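Local coordinates for hypothetical protein (Bacteroides thetaiotaomicron, PDB 2OMK) that probably transfers pyrophosphate from ATP to thiamine, making the cofactor thiamine diphosphate, at residues N66-S70 against R71-P75; D200-N203 against W204-T208. The protein carries 1 engineered substitution. All blocks are in the same frame, centred on the assembly; numbering follows the deposited sequence.

Contact 1 (N66-S70 against R71-P75)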
ATOM      1  N   ASN A  66      -7.768 -13.033  16.473  1.00 14.27           N
ATOM      2  CA  ASN A  66      -8.916 -12.594  17.270  1.00 15.42           C
ATOM      3  C   ASN A  66     -10.210 -12.523  16.464  1.00 15.47           C
ATOM      4  O   ASN A  66     -11.206 -13.135  16.847  1.00 15.05           O
ATOM      5  CB  ASN A  66      -8.629 -11.265  17.970  1.00 15.68           C
ATOM      6  CG  ASN A  66      -7.622 -11.402  19.084  1.00 16.77           C
ATOM      7  OD1 ASN A  66      -7.573 -12.427  19.772  1.00 16.17           O
ATOM      8  ND2 ASN A  66      -6.800 -10.370  19.271  1.00 17.30           N
ATOM      9  N   GLU A  67     -10.196 -11.807  15.335  1.00 16.05           N
ATOM     10  CA  GLU A  67     -11.413 -11.723  14.518  1.00 15.92           C
ATOM     11  C   GLU A  67     -11.793 -13.081  13.926  1.00 15.17           C
ATOM     12  O   GLU A  67     -12.975 -13.444  13.884  1.00 15.01           O
ATOM     13  CB  GLU A  67     -11.324 -10.656  13.416  1.00 16.74           C
ATOM     14  CG  GLU A  67     -12.629 -10.602  12.589  1.00 20.44           C
ATOM     15  CD  GLU A  67     -12.914  -9.257  11.949  1.00 25.25           C
ATOM     16  OE1 GLU A  67     -12.107  -8.321  12.125  1.00 26.47           O
ATOM     17  OE2 GLU A  67     -13.960  -9.148  11.262  1.00 28.33           O
ATOM     18  N   TYR A  68     -10.786 -13.843  13.505  1.00 13.49           N
ATOM     19  CA  TYR A  68     -11.005 -15.162  12.943  1.00 13.98           C
ATOM     20  C   TYR A  68     -11.761 -16.057  13.928  1.00 14.19           C
ATOM     21  O   TYR A  68     -12.788 -16.660  13.583  1.00 13.90           O
ATOM     22  CB  TYR A  68      -9.664 -15.792  12.540  1.00 13.93           C
ATOM     23  CG  TYR A  68      -9.805 -16.945  11.581  1.00 14.74           C
ATOM     24  CD1 TYR A  68     -10.459 -16.781  10.360  1.00 15.47           C
ATOM     25  CD2 TYR A  68      -9.279 -18.203  11.883  1.00 13.36           C
ATOM     26  CE1 TYR A  68     -10.597 -17.835   9.466  1.00 14.30           C
ATOM     27  CE2 TYR A  68      -9.400 -19.266  10.980  1.00 14.20           C
ATOM     28  CZ  TYR A  68     -10.071 -19.071   9.783  1.00 13.35           C
ATOM     29  OH  TYR A  68     -10.215 -20.102   8.884  1.00 16.74           O
ATOM     30  N   ILE A  69     -11.256 -16.112  15.159  1.00 15.15           N
ATOM     31  CA  ILE A  69     -11.883 -16.902  16.229  1.00 16.16           C
ATOM     32  C   ILE A  69     -13.286 -16.390  16.598  1.00 17.30           C
ATOM     33  O   ILE A  69     -14.219 -17.181  16.767  1.00 17.95           O
ATOM     34  CB  ILE A  69     -10.980 -16.941  17.476  1.00 16.51           C
ATOM     35  CG1 ILE A  69      -9.648 -17.626  17.141  1.00 14.88           C
ATOM     36  CG2 ILE A  69     -11.695 -17.668  18.630  1.00 15.88           C
ATOM     37  CD1 ILE A  69      -8.547 -17.408  18.181  1.00 15.08           C
ATOM     38  N   SER A  70     -13.424 -15.072  16.705  1.00 19.03           N
ATOM     39  CA  SER A  70     -14.700 -14.442  17.061  1.00 20.60           C
ATOM     40  C   SER A  70     -15.811 -14.733  16.046  1.00 20.63           C
ATOM     41  O   SER A  70     -16.991 -14.733  16.396  1.00 20.33           O
ATOM     42  CB  SER A  70     -14.524 -12.937  17.227  1.00 21.27           C
ATOM     43  OG  SER A  70     -14.462 -12.305  15.961  1.00 24.46           O
ATOM     44  N   ARG A  71     -15.425 -14.967  14.791  1.00 20.20           N
ATOM     45  CA  ARG A  71     -16.368 -15.313  13.727  1.00 20.38           C
ATOM     46  C   ARG A  71     -16.637 -16.816  13.689  1.00 19.68           C
ATOM     47  O   ARG A  71     -17.336 -17.318  12.801  1.00 20.19           O
ATOM     48  CB  ARG A  71     -15.869 -14.801  12.364  1.00 20.08           C
ATOM     49  CG  ARG A  71     -15.879 -13.275  12.244  1.00 21.01           C
ATOM     50  CD  ARG A  71     -15.341 -12.828  10.891  1.00 22.08           C
ATOM     51  NE  ARG A  71     -15.598 -11.414  10.613  1.00 25.80           N
ATOM     52  CZ  ARG A  71     -16.719 -10.940  10.066  1.00 29.32           C
ATOM     53  NH1 ARG A  71     -17.725 -11.756   9.746  1.00 29.08           N
ATOM     54  NH2 ARG A  71     -16.846  -9.637   9.845  1.00 29.20           N
ATOM     55  N   GLY A  72     -16.074 -17.532  14.662  1.00 19.12           N
ATOM     56  CA  GLY A  72     -16.361 -18.948  14.848  1.00 18.66           C
ATOM     57  C   GLY A  72     -15.414 -19.890  14.139  1.00 17.92           C
ATOM     58  O   GLY A  72     -15.664 -21.093  14.071  1.00 17.70           O
ATOM     59  N   HIS A  73     -14.320 -19.344  13.614  1.00 16.85           N
ATOM     60  CA  HIS A  73     -13.371 -20.146  12.867  1.00 16.81           C
ATOM     61  C   HIS A  73     -12.229 -20.607  13.768  1.00 16.42           C
ATOM     62  O   HIS A  73     -11.977 -20.020  14.833  1.00 16.51           O
ATOM     63  CB  HIS A  73     -12.868 -19.388  11.636  1.00 16.74           C
ATOM     64  CG  HIS A  73     -13.971 -18.819  10.795  1.00 18.17           C
ATOM     65  ND1 HIS A  73     -14.964 -19.602  10.243  1.00 16.59           N
ATOM     66  CD2 HIS A  73     -14.245 -17.545  10.425  1.00 16.98           C
ATOM     67  CE1 HIS A  73     -15.799 -18.833   9.565  1.00 19.23           C
ATOM     68  NE2 HIS A  73     -15.389 -17.581   9.666  1.00 18.55           N
ATOM     69  N   THR A  74     -11.520 -21.628  13.295  0.50 16.31           N
ATOM     70  CA  THR A  74     -10.495 -22.314  14.066  0.50 16.30           C
ATOM     71  C   THR A  74      -9.136 -22.222  13.361  0.50 16.18           C
ATOM     72  O   THR A  74      -8.935 -22.866  12.331  0.50 16.44           O
ATOM     73  CB  THR A  74     -10.897 -23.796  14.264  0.50 16.32           C
ATOM     74  OG1 THR A  74     -12.201 -23.857  14.857  0.50 14.31           O
ATOM     75  CG2 THR A  74      -9.898 -24.535  15.155  0.50 16.48           C
ATOM     76  N   PRO A  75      -8.201 -21.417  13.911  1.00 16.14           N
ATOM     77  CA  PRO A  75      -6.865 -21.343  13.307  1.00 15.99           C
ATOM     78  C   PRO A  75      -6.167 -22.691  13.426  1.00 15.93           C
ATOM     79  O   PRO A  75      -6.424 -23.435  14.369  1.00 15.28           O
ATOM     80  CB  PRO A  75      -6.118 -20.318  14.175  1.00 16.48           C
ATOM     81  CG  PRO A  75      -7.137 -19.645  15.021  1.00 16.40           C
ATOM     82  CD  PRO A  75      -8.329 -20.548  15.100  1.00 16.24           C
TER
HETATM   83  O   HOH W   1     -14.647  -7.898   8.977  1.00 35.84           O
HETATM   84  O   HOH W   2      -9.950 -22.661   9.413  1.00 34.85           O
HETATM   85  O   HOH W   3     -14.007 -20.049  17.243  1.00 29.41           O
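Tyr-68 lays one face of its ring over the CB of His-73, a CH-pi contact in which His-73 CB lies 3.4 Å from the Tyr-68 ring centroid and 12° off its normal. The overlap accompanies a Schellman motif that closes helix 65-70: Gly-72, at positive phi, turns the chain back, and His-73 N donates to Tyr-68 O at 3.1 Å while Gly-72 N donates to Ile-69 O at 2.8 Å. A chi1 of -162° sets the tyrosine ring beside the carbonyl carbon, where its edge meets Pro-75 N; its side chain also touches Val-58 and Cys-60 of strand 58-60. Losing the ring to an alanine here is likely to leave His-73 CB without its aromatic cover and to open a gap towards that strand. Ile-69 CG1 meets Pro-75 CD at 3.8 Å, the two side chains crossing at about a right angle. Glu-67 and Arg-71, four residues apart across the helix end, run alongside each other in a salt bridge whose carboxylate and guanidinium planes differ by 13°. Arg-71 NE meets the anti lone pair of Glu-67 OE2 at 2.9 Å, and Arg-71 NH2 adds a longer bond to Glu-67 OE2 at 3.3 Å.

Contact 2 (D200-N203 against W204-T208)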
ATOM      1  N   ASP A 200      11.352   0.978 -18.337  1.00 18.33           N
ATOM      2  CA  ASP A 200      12.019   0.478 -17.132  1.00 19.33           C
ATOM      3  C   ASP A 200      11.716   1.408 -15.954  1.00 19.01           C
ATOM      4  O   ASP A 200      12.514   2.295 -15.613  1.00 18.45           O
ATOM      5  CB  ASP A 200      13.528   0.292 -17.365  1.00 20.05           C
ATOM      6  CG  ASP A 200      13.841  -0.919 -18.239  1.00 23.90           C
ATOM      7  OD1 ASP A 200      12.893  -1.603 -18.689  1.00 24.67           O
ATOM      8  OD2 ASP A 200      15.038  -1.193 -18.475  1.00 24.92           O
ATOM      9  N   PHE A 201      10.550   1.186 -15.342  1.00 18.04           N
ATOM     10  CA  PHE A 201       9.964   2.124 -14.382  1.00 18.09           C
ATOM     11  C   PHE A 201      10.904   2.440 -13.232  1.00 18.69           C
ATOM     12  O   PHE A 201      11.487   1.530 -12.636  1.00 20.14           O
ATOM     13  CB  PHE A 201       8.620   1.606 -13.841  1.00 16.86           C
ATOM     14  CG  PHE A 201       7.645   1.199 -14.915  1.00 16.40           C
ATOM     15  CD1 PHE A 201       7.217  -0.126 -15.015  1.00 15.70           C
ATOM     16  CD2 PHE A 201       7.164   2.136 -15.836  1.00 15.19           C
ATOM     17  CE1 PHE A 201       6.313  -0.513 -16.009  1.00 13.66           C
ATOM     18  CE2 PHE A 201       6.259   1.764 -16.840  1.00 13.46           C
ATOM     19  CZ  PHE A 201       5.835   0.431 -16.926  1.00 15.67           C
ATOM     20  N   THR A 202      11.042   3.731 -12.948  1.00 19.22           N
ATOM     21  CA  THR A 202      11.936   4.231 -11.904  1.00 19.87           C
ATOM     22  C   THR A 202      11.195   4.727 -10.662  1.00 18.84           C
ATOM     23  O   THR A 202      11.823   4.952  -9.629  1.00 19.54           O
ATOM     24  CB  THR A 202      12.832   5.378 -12.423  1.00 20.02           C
ATOM     25  OG1 THR A 202      12.010   6.403 -12.988  1.00 20.52           O
ATOM     26  CG2 THR A 202      13.826   4.861 -13.471  1.00 21.70           C
ATOM     27  N   ASN A 203       9.878   4.924 -10.766  1.00 17.15           N
ATOM     28  CA  ASN A 203       9.050   5.222  -9.590  1.00 14.98           C
ATOM     29  C   ASN A 203       7.702   4.484  -9.669  1.00 14.17           C
ATOM     30  O   ASN A 203       7.251   4.124 -10.762  1.00 13.25           O
ATOM     31  CB  ASN A 203       8.857   6.731  -9.407  1.00 15.36           C
ATOM     32  CG  ASN A 203       8.543   7.118  -7.959  1.00 14.24           C
ATOM     33  OD1 ASN A 203       8.598   6.281  -7.049  1.00 13.09           O
ATOM     34  ND2 ASN A 203       8.218   8.393  -7.743  1.00 14.73           N
ATOM     35  N   TRP A 204       7.070   4.257  -8.519  1.00 13.14           N
ATOM     36  CA  TRP A 204       5.966   3.287  -8.441  1.00 12.37           C
ATOM     37  C   TRP A 204       4.758   3.623  -9.308  1.00 12.44           C
ATOM     38  O   TRP A 204       4.130   2.722  -9.873  1.00 12.89           O
ATOM     39  CB  TRP A 204       5.494   3.066  -6.994  1.00 11.97           C
ATOM     40  CG  TRP A 204       6.588   2.848  -5.972  1.00 11.73           C
ATOM     41  CD1 TRP A 204       7.877   2.448  -6.198  1.00 12.39           C
ATOM     42  CD2 TRP A 204       6.449   2.983  -4.557  1.00 11.27           C
ATOM     43  NE1 TRP A 204       8.560   2.349  -4.999  1.00 13.50           N
ATOM     44  CE2 TRP A 204       7.705   2.678  -3.978  1.00 12.36           C
ATOM     45  CE3 TRP A 204       5.382   3.344  -3.718  1.00 10.91           C
ATOM     46  CZ2 TRP A 204       7.921   2.716  -2.597  1.00 11.90           C
ATOM     47  CZ3 TRP A 204       5.602   3.394  -2.341  1.00 12.33           C
ATOM     48  CH2 TRP A 204       6.861   3.071  -1.797  1.00 12.81           C
ATOM     49  N   TRP A 205       4.426   4.911  -9.394  1.00 12.53           N
ATOM     50  CA  TRP A 205       3.236   5.351 -10.120  1.00 12.42           C
ATOM     51  C   TRP A 205       3.303   5.064 -11.622  1.00 12.53           C
ATOM     52  O   TRP A 205       2.270   4.846 -12.267  1.00 11.84           O
ATOM     53  CB  TRP A 205       3.001   6.847  -9.885  1.00 13.76           C
ATOM     54  CG  TRP A 205       4.056   7.731 -10.477  1.00 14.78           C
ATOM     55  CD1 TRP A 205       5.204   8.162  -9.875  1.00 16.15           C
ATOM     56  CD2 TRP A 205       4.054   8.301 -11.795  1.00 16.42           C
ATOM     57  NE1 TRP A 205       5.920   8.969 -10.741  1.00 16.85           N
ATOM     58  CE2 TRP A 205       5.233   9.074 -11.920  1.00 16.43           C
ATOM     59  CE3 TRP A 205       3.166   8.243 -12.874  1.00 15.82           C
ATOM     60  CZ2 TRP A 205       5.548   9.776 -13.088  1.00 17.52           C
ATOM     61  CZ3 TRP A 205       3.486   8.938 -14.042  1.00 17.88           C
ATOM     62  CH2 TRP A 205       4.664   9.695 -14.134  1.00 16.64           C
ATOM     63  N   GLN A 206       4.519   5.070 -12.171  1.00 12.62           N
ATOM     64  CA  GLN A 206       4.722   5.069 -13.631  1.00 13.29           C
ATOM     65  C   GLN A 206       4.093   3.879 -14.337  1.00 12.38           C
ATOM     66  O   GLN A 206       3.510   4.031 -15.407  1.00 12.35           O
ATOM     67  CB  GLN A 206       6.207   5.150 -13.982  1.00 13.20           C
ATOM     68  CG  GLN A 206       6.856   6.482 -13.602  1.00 15.27           C
ATOM     69  CD  GLN A 206       8.373   6.422 -13.566  1.00 19.23           C
ATOM     70  OE1 GLN A 206       9.029   7.391 -13.169  1.00 22.68           O
ATOM     71  NE2 GLN A 206       8.939   5.286 -13.959  1.00 16.42           N
ATOM     72  N   GLY A 207       4.221   2.699 -13.732  1.00 11.68           N
ATOM     73  CA  GLY A 207       3.675   1.475 -14.305  1.00 10.67           C
ATOM     74  C   GLY A 207       2.279   1.116 -13.840  1.00 10.33           C
ATOM     75  O   GLY A 207       1.762   0.069 -14.220  1.00  9.37           O
ATOM     76  N   THR A 208       1.651   1.974 -13.034  1.00 10.06           N
ATOM     77  CA  THR A 208       0.302   1.672 -12.563  1.00 10.19           C
ATOM     78  C   THR A 208      -0.757   2.015 -13.604  1.00 11.13           C
ATOM     79  O   THR A 208      -0.524   2.836 -14.508  1.00 10.86           O
ATOM     80  CB  THR A 208      -0.077   2.403 -11.231  1.00 10.63           C
ATOM     81  OG1 THR A 208      -0.054   3.824 -11.433  1.00 10.73           O
ATOM     82  CG2 THR A 208       0.865   2.016 -10.089  1.00 10.41           C
TER
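Phe-201 packs its ring against the backbone of Gly-207, and the side chain can be followed outward atom by atom. CB leads toward the turn, and CG, anti to the carbonyl carbon (chi1 -52°), carries the ring beneath Gly-207, with Gly-207 N the nearest neighbour of Phe-201 CG at 3.9 Å. Phe-201 CD2 touches both Gly-207 N and Gln-206 CB, each at 3.7 Å, the latter approaching the ring obliquely. On the other side of the ring, Phe-201 CD1 is 4.0 Å from Gly-207 CA. CE1 and CE2 come closer to that carbon, and at the tip Phe-201 CZ lies 3.6 Å from Gly-207 CA. The CA therefore stands over the ring centre, a CH-pi contact with Gly-207 CA 3.5 Å from the Phe-201 centroid and 11° off the normal; a CB on this residue would run into Phe-201 CE1. Residues 204-206 take helical backbone angles without the regular bonds; Gln-206 N donates to Asn-203 O at 3.2 Å, from above the carbonyl plane. Asn-203 OD1 also takes a weak bond from Trp-204 N, at 2.9 Å, while its ND2 lies at the edge of the Trp-205 ring. Farther along, Thr-208 N and OG1 both donate to Trp-205 O.

Asn-203 ND2 and Trp-205 NE1 each bond to Glu-145 of the second subunit, on its helix 133-148, and Trp-204 meets its own copy across the dimer interface. Within its own chain, the loop linking strands 189-192 and 210-211 is fastened to strand 178-183, where Phe-201 packs on Ile-181 and Gly-207 forms backbone hydrogen bonds with the same residue.

Overall arrangement
Contacts 1 and 2 lie on opposite sides of the chain's centre, their own centres about 39 Å apart, and share no helix or strand. Both are partly buried local turns with a CH-pi contact, and in both the ring comes from the earlier segment; but in 66-75 it belongs to a helix and meets a side-chain CB, while in 200-208 it comes from a loop and meets a glycine CA. Contact 1, in the catalytic domain, ends a helix and adds a salt bridge bordered by water; no other chain of the assembly touches it. Contact 2, in the substrate-binding domain, lacks a salt bridge between its segments and directs polar and aromatic groups into the dimer interface.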